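Local coordinates for replicase polyprotein 1a (Avian infectious bronchitis virus, PDB 3LD1) that is cleaved into non-structural proteins of the viral replicase, this fragment coming from nsp2, whose precise role in infection remains uncertain, at residues A[7-21]-A[36-48]. The protein carries 3 engineered substitutions. Sequence-based numbering, arbitrary orientation.
Sequences VSKDIPEQLCDALFF and VRQKFDRNLQTGK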
loop_
_atom_site.group_PDB
_atom_site.type_symbol
_atom_site.label_atom_id
_atom_site.label_comp_id
_atom_site.label_asym_id
_atom_site.label_seq_id
_atom_site.Cartn_x
_atom_site.Cartn_y
_atom_site.Cartn_z
ATOM N N VAL A 7 -24.515 -1.952 -25.666
ATOM C CA VAL A 7 -24.065 -3.111 -24.950
ATOM C C VAL A 7 -24.794 -3.300 -23.657
ATOM O O VAL A 7 -24.774 -2.445 -22.765
ATOM C CB VAL A 7 -22.511 -3.319 -24.885
ATOM C CG1 VAL A 7 -21.727 -2.146 -25.449
ATOM C CG2 VAL A 7 -22.100 -3.702 -23.557
ATOM N N SER A 8 -25.494 -4.429 -23.641
ATOM C CA SER A 8 -26.247 -4.883 -22.537
ATOM C C SER A 8 -25.505 -4.761 -21.194
ATOM O O SER A 8 -24.441 -5.342 -20.979
ATOM C CB SER A 8 -26.594 -6.302 -22.810
ATOM O OG SER A 8 -27.783 -6.533 -22.176
ATOM N N LYS A 9 -26.087 -3.962 -20.320
ATOM C CA LYS A 9 -25.551 -3.666 -19.000
ATOM C C LYS A 9 -25.244 -4.920 -18.188
ATOM O O LYS A 9 -24.293 -4.899 -17.380
ATOM C CB LYS A 9 -26.513 -2.735 -18.206
ATOM C CG LYS A 9 -26.468 -1.254 -18.623
ATOM C CD LYS A 9 -27.728 -0.450 -18.242
ATOM C CE LYS A 9 -27.342 0.874 -17.605
ATOM N NZ LYS A 9 -28.396 1.736 -17.969
ATOM N N ASP A 10 -26.010 -5.997 -18.425
ATOM C CA ASP A 10 -25.838 -7.290 -17.725
ATOM C C ASP A 10 -24.794 -8.224 -18.337
ATOM O O ASP A 10 -24.682 -9.361 -17.858
ATOM C CB ASP A 10 -27.175 -8.063 -17.662
ATOM C CG ASP A 10 -27.765 -8.315 -19.064
ATOM O OD1 ASP A 10 -28.750 -9.076 -19.215
ATOM O OD2 ASP A 10 -27.214 -7.719 -20.027
ATOM N N ILE A 11 -24.053 -7.808 -19.382
ATOM C CA ILE A 11 -23.146 -8.797 -19.993
ATOM C C ILE A 11 -22.249 -9.526 -18.946
ATOM O O ILE A 11 -21.800 -8.895 -17.960
ATOM C CB ILE A 11 -22.313 -8.185 -21.068
ATOM C CG1 ILE A 11 -21.619 -6.921 -20.557
ATOM C CG2 ILE A 11 -23.194 -7.905 -22.351
ATOM C CD1 ILE A 11 -20.564 -6.486 -21.532
ATOM N N PRO A 12 -22.015 -10.849 -19.122
ATOM C CA PRO A 12 -21.199 -11.573 -18.100
ATOM C C PRO A 12 -19.805 -11.051 -18.012
ATOM O O PRO A 12 -19.349 -10.376 -18.939
ATOM C CB PRO A 12 -21.238 -13.061 -18.510
ATOM C CG PRO A 12 -21.984 -13.155 -19.841
ATOM C CD PRO A 12 -22.522 -11.717 -20.205
ATOM N N GLU A 13 -19.142 -11.299 -16.872
ATOM C CA GLU A 13 -17.803 -10.748 -16.596
ATOM C C GLU A 13 -16.851 -11.098 -17.738
ATOM O O GLU A 13 -15.938 -10.336 -18.083
ATOM C CB GLU A 13 -17.170 -11.386 -15.347
ATOM C CG GLU A 13 -17.682 -11.073 -13.962
ATOM C CD GLU A 13 -19.065 -11.662 -13.707
ATOM O OE1 GLU A 13 -19.647 -12.449 -14.515
ATOM O OE2 GLU A 13 -19.599 -11.309 -12.660
ATOM N N GLN A 14 -16.958 -12.295 -18.270
ATOM C CA GLN A 14 -15.919 -12.682 -19.227
ATOM C C GLN A 14 -16.045 -11.913 -20.505
ATOM O O GLN A 14 -15.100 -11.821 -21.264
ATOM C CB GLN A 14 -16.003 -14.152 -19.576
ATOM C CG GLN A 14 -17.357 -14.497 -20.108
ATOM C CD GLN A 14 -17.724 -15.903 -19.745
ATOM O OE1 GLN A 14 -18.901 -16.202 -19.324
ATOM N NE2 GLN A 14 -16.720 -16.805 -19.869
ATOM N N LEU A 15 -17.221 -11.367 -20.737
ATOM C CA LEU A 15 -17.581 -10.882 -22.055
ATOM C C LEU A 15 -17.219 -9.447 -21.893
ATOM O O LEU A 15 -16.508 -8.842 -22.750
ATOM C CB LEU A 15 -19.078 -11.036 -22.317
ATOM C CG LEU A 15 -19.514 -10.350 -23.627
ATOM C CD1 LEU A 15 -18.861 -11.057 -24.844
ATOM C CD2 LEU A 15 -21.044 -10.310 -23.818
ATOM N N CYS A 16 -17.615 -8.938 -20.741
ATOM C CA CYS A 16 -17.204 -7.639 -20.388
ATOM C C CYS A 16 -15.676 -7.465 -20.496
ATOM O O CYS A 16 -15.165 -6.471 -21.025
ATOM C CB CYS A 16 -17.657 -7.285 -18.973
ATOM S SG CYS A 16 -17.353 -5.494 -18.985
ATOM N N ASP A 17 -14.958 -8.452 -20.013
ATOM C CA ASP A 17 -13.511 -8.461 -20.123
ATOM C C ASP A 17 -13.032 -8.481 -21.576
ATOM O O ASP A 17 -12.082 -7.730 -21.967
ATOM C CB ASP A 17 -12.910 -9.723 -19.417
ATOM C CG ASP A 17 -12.788 -9.575 -17.899
ATOM O OD1 ASP A 17 -12.650 -10.621 -17.243
ATOM O OD2 ASP A 17 -12.775 -8.431 -17.381
ATOM N N ALA A 18 -13.661 -9.341 -22.383
ATOM C CA ALA A 18 -13.168 -9.397 -23.770
ATOM C C ALA A 18 -13.437 -8.075 -24.446
ATOM O O ALA A 18 -12.578 -7.594 -25.166
ATOM C CB ALA A 18 -13.768 -10.491 -24.541
ATOM N N LEU A 19 -14.639 -7.512 -24.253
ATOM C CA LEU A 19 -14.965 -6.185 -24.824
ATOM C C LEU A 19 -13.885 -5.227 -24.328
ATOM O O LEU A 19 -13.080 -4.760 -25.105
ATOM C CB LEU A 19 -16.318 -5.706 -24.357
ATOM C CG LEU A 19 -16.737 -4.259 -24.672
ATOM C CD1 LEU A 19 -16.656 -3.958 -26.176
ATOM C CD2 LEU A 19 -18.166 -4.010 -24.116
ATOM N N PHE A 20 -13.798 -4.988 -23.024
ATOM C CA PHE A 20 -12.781 -4.044 -22.537
ATOM C C PHE A 20 -11.336 -4.289 -23.075
ATOM O O PHE A 20 -10.541 -3.364 -23.260
ATOM C CB PHE A 20 -12.729 -3.986 -20.987
ATOM C CG PHE A 20 -11.748 -2.915 -20.452
ATOM C CD1 PHE A 20 -12.073 -1.553 -20.535
ATOM C CD2 PHE A 20 -10.502 -3.289 -19.915
ATOM C CE1 PHE A 20 -11.153 -0.582 -20.047
ATOM C CE2 PHE A 20 -9.590 -2.351 -19.394
ATOM C CZ PHE A 20 -9.876 -0.997 -19.477
ATOM N N PHE A 21 -10.982 -5.537 -23.317
ATOM C CA PHE A 21 -9.619 -5.792 -23.716
ATOM C C PHE A 21 -9.241 -5.375 -25.145
ATOM O O PHE A 21 -8.149 -5.721 -25.638
ATOM C CB PHE A 21 -9.366 -7.257 -23.506
ATOM C CG PHE A 21 -9.168 -7.609 -22.090
ATOM C CD1 PHE A 21 -8.790 -6.616 -21.165
ATOM C CD2 PHE A 21 -9.274 -8.954 -21.661
ATOM C CE1 PHE A 21 -8.584 -6.970 -19.808
ATOM C CE2 PHE A 21 -9.087 -9.309 -20.300
ATOM C CZ PHE A 21 -8.747 -8.327 -19.391
ATOM N N VAL A 36 -8.598 3.249 -15.120
ATOM C CA VAL A 36 -9.159 3.148 -16.470
ATOM C C VAL A 36 -10.310 2.103 -16.563
ATOM O O VAL A 36 -11.372 2.384 -17.161
ATOM C CB VAL A 36 -8.076 2.818 -17.534
ATOM C CG1 VAL A 36 -8.665 2.866 -18.879
ATOM C CG2 VAL A 36 -6.828 3.800 -17.445
ATOM N N ARG A 37 -10.134 0.922 -15.965
ATOM C CA ARG A 37 -11.160 -0.097 -16.065
ATOM C C ARG A 37 -12.363 0.334 -15.210
ATOM O O ARG A 37 -13.513 0.149 -15.588
ATOM C CB ARG A 37 -10.585 -1.467 -15.663
ATOM C CG ARG A 37 -11.595 -2.647 -15.652
ATOM C CD ARG A 37 -12.219 -2.812 -17.003
ATOM N NE ARG A 37 -13.397 -3.733 -17.088
ATOM C CZ ARG A 37 -13.226 -5.035 -17.251
ATOM N NH1 ARG A 37 -11.984 -5.510 -17.250
ATOM N NH2 ARG A 37 -14.260 -5.840 -17.371
ATOM N N GLN A 38 -12.101 0.963 -14.079
ATOM C CA GLN A 38 -13.220 1.428 -13.244
ATOM C C GLN A 38 -14.057 2.482 -13.996
ATOM O O GLN A 38 -15.273 2.370 -14.057
ATOM C CB GLN A 38 -12.729 1.888 -11.845
ATOM C CG GLN A 38 -13.564 3.036 -11.259
ATOM C CD GLN A 38 -12.799 3.806 -10.120
ATOM O OE1 GLN A 38 -12.616 3.312 -8.973
ATOM N NE2 GLN A 38 -12.336 5.028 -10.462
ATOM N N LYS A 39 -13.413 3.467 -14.615
ATOM C CA LYS A 39 -14.166 4.494 -15.431
ATOM C C LYS A 39 -15.017 3.838 -16.522
ATOM O O LYS A 39 -16.159 4.228 -16.858
ATOM C CB LYS A 39 -13.162 5.440 -16.105
ATOM C CG LYS A 39 -13.740 6.582 -16.924
ATOM C CD LYS A 39 -12.592 7.608 -17.297
ATOM C CE LYS A 39 -13.206 8.794 -18.051
ATOM N NZ LYS A 39 -12.570 10.107 -17.591
ATOM N N PHE A 40 -14.423 2.825 -17.108
ATOM C CA PHE A 40 -15.114 2.249 -18.222
ATOM C C PHE A 40 -16.332 1.451 -17.708
ATOM O O PHE A 40 -17.454 1.601 -18.216
ATOM C CB PHE A 40 -14.125 1.447 -19.057
ATOM C CG PHE A 40 -14.766 0.509 -20.018
ATOM C CD1 PHE A 40 -14.883 0.848 -21.365
ATOM C CD2 PHE A 40 -15.243 -0.747 -19.592
ATOM C CE1 PHE A 40 -15.464 -0.066 -22.301
ATOM C CE2 PHE A 40 -15.815 -1.655 -20.493
ATOM C CZ PHE A 40 -15.925 -1.317 -21.854
ATOM N N ASP A 41 -16.153 0.654 -16.659
ATOM C CA ASP A 41 -17.325 -0.046 -16.144
ATOM C C ASP A 41 -18.393 0.938 -15.718
ATOM O O ASP A 41 -19.528 0.635 -15.879
ATOM C CB ASP A 41 -16.983 -0.908 -14.944
ATOM C CG ASP A 41 -15.865 -1.849 -15.220
ATOM O OD1 ASP A 41 -15.561 -2.199 -16.450
ATOM O OD2 ASP A 41 -15.253 -2.246 -14.173
ATOM N N ARG A 42 -18.024 2.073 -15.119
ATOM C CA ARG A 42 -19.036 3.062 -14.727
ATOM C C ARG A 42 -19.771 3.610 -15.931
ATOM O O ARG A 42 -21.001 3.734 -15.900
ATOM C CB ARG A 42 -18.438 4.270 -14.021
ATOM C CG ARG A 42 -17.904 4.051 -12.669
ATOM C CD ARG A 42 -17.436 5.401 -12.093
ATOM N NE ARG A 42 -16.971 5.264 -10.698
ATOM C CZ ARG A 42 -15.867 5.817 -10.157
ATOM N NH1 ARG A 42 -15.002 6.488 -10.905
ATOM N NH2 ARG A 42 -15.596 5.650 -8.860
ATOM N N ASN A 43 -19.012 3.937 -16.977
ATOM C CA ASN A 43 -19.572 4.507 -18.211
ATOM C C ASN A 43 -20.657 3.610 -18.740
ATOM O O ASN A 43 -21.722 4.076 -19.127
ATOM C CB ASN A 43 -18.503 4.656 -19.307
ATOM C CG ASN A 43 -17.811 6.001 -19.283
ATOM O OD1 ASN A 43 -18.436 6.990 -18.929
ATOM N ND2 ASN A 43 -16.524 6.054 -19.705
ATOM N N LEU A 44 -20.355 2.312 -18.765
ATOM C CA LEU A 44 -21.277 1.334 -19.297
ATOM C C LEU A 44 -22.574 1.375 -18.558
ATOM O O LEU A 44 -23.605 1.285 -19.183
ATOM C CB LEU A 44 -20.663 -0.043 -19.227
ATOM C CG LEU A 44 -21.408 -1.262 -19.780
ATOM C CD1 LEU A 44 -21.718 -1.197 -21.312
ATOM C CD2 LEU A 44 -20.631 -2.566 -19.446
ATOM N N GLN A 45 -22.540 1.550 -17.232
ATOM C CA GLN A 45 -23.765 1.453 -16.430
ATOM C C GLN A 45 -24.636 2.692 -16.495
ATOM O O GLN A 45 -25.851 2.615 -16.194
ATOM C CB GLN A 45 -23.420 1.212 -14.936
ATOM C CG GLN A 45 -22.726 -0.099 -14.699
ATOM C CD GLN A 45 -23.444 -1.242 -15.433
ATOM O OE1 GLN A 45 -24.676 -1.408 -15.296
ATOM N NE2 GLN A 45 -22.678 -2.041 -16.210
ATOM N N THR A 46 -24.004 3.830 -16.815
ATOM C CA THR A 46 -24.727 5.126 -16.997
ATOM C C THR A 46 -25.681 5.042 -18.159
ATOM O O THR A 46 -26.703 5.663 -18.112
ATOM C CB THR A 46 -23.795 6.415 -17.185
ATOM O OG1 THR A 46 -23.162 6.390 -18.475
ATOM C CG2 THR A 46 -22.731 6.561 -16.032
ATOM N N GLY A 47 -25.385 4.260 -19.200
ATOM C CA GLY A 47 -26.414 4.011 -20.249
ATOM C C GLY A 47 -26.512 5.212 -21.165
ATOM O O GLY A 47 -27.425 5.333 -22.002
ATOM N N LYS A 48 -25.554 6.109 -20.956
ATOM C CA LYS A 48 -25.291 7.222 -21.806
ATOM C C LYS A 48 -24.178 6.813 -22.809
ATOM O O LYS A 48 -23.208 6.067 -22.492
ATOM C CB LYS A 48 -24.870 8.419 -20.959
ATOM C CG LYS A 48 -23.883 9.349 -21.676
ATOM C CD LYS A 48 -24.278 10.855 -21.536
ATOM C CE LYS A 48 -23.125 11.767 -22.019
ATOM N NZ LYS A 48 -23.399 13.122 -21.416
#
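The Phe20 ring carries the Arg37 side chain over one face: CD of Arg37 sits 3.4 Å from the ring centroid and 12° off its normal, a CH-pi contact. Beyond that methylene the guanidinium lies over CB and CG of Phe20, its plane turned only 23° from the ring. At the rim of Phe20, CG1 of Val36 comes up near the ring plane. Phe40 offers a face to CD1 of Phe20, which stands 3.4 Å from CD2 of Phe40; the two planes are inclined at 59°. Around the edge of Phe40 come Leu19 CG and Cys16 SG.

Two edges of the Arg37 guanidinium are engaged, with the partners in or close to its plane. NH1 and NH2 of Arg37 each reach OD2 of Asp17 at 3.0 Å, a salt bridge with two donors on one oxygen and the carboxylate nearly perpendicular to the guanidinium. Ala138 N also bonds to that oxygen, while Lys139 N takes OD1. On another edge NE of Arg37 forms a second salt bridge, meeting the syn lone pair of Asp41 OD1 at 2.7 Å. A bend at chi2 folds the arginine back over the ring.

Farther along helix 30-46, CD1 of Leu44 packs at 3.4 Å against CG2 of Val7 in strand 4-8, and Gln45 NE2 makes a weak bond to Lys9 O. Helix 30-46 is thereby tied to both the strand and helix 13-20. Within this Asp17-Arg37-Asp41 salt-bridge network, Arg37 probably stays charged although buried, its rotation fixed by three bonds and the aromatic face beneath.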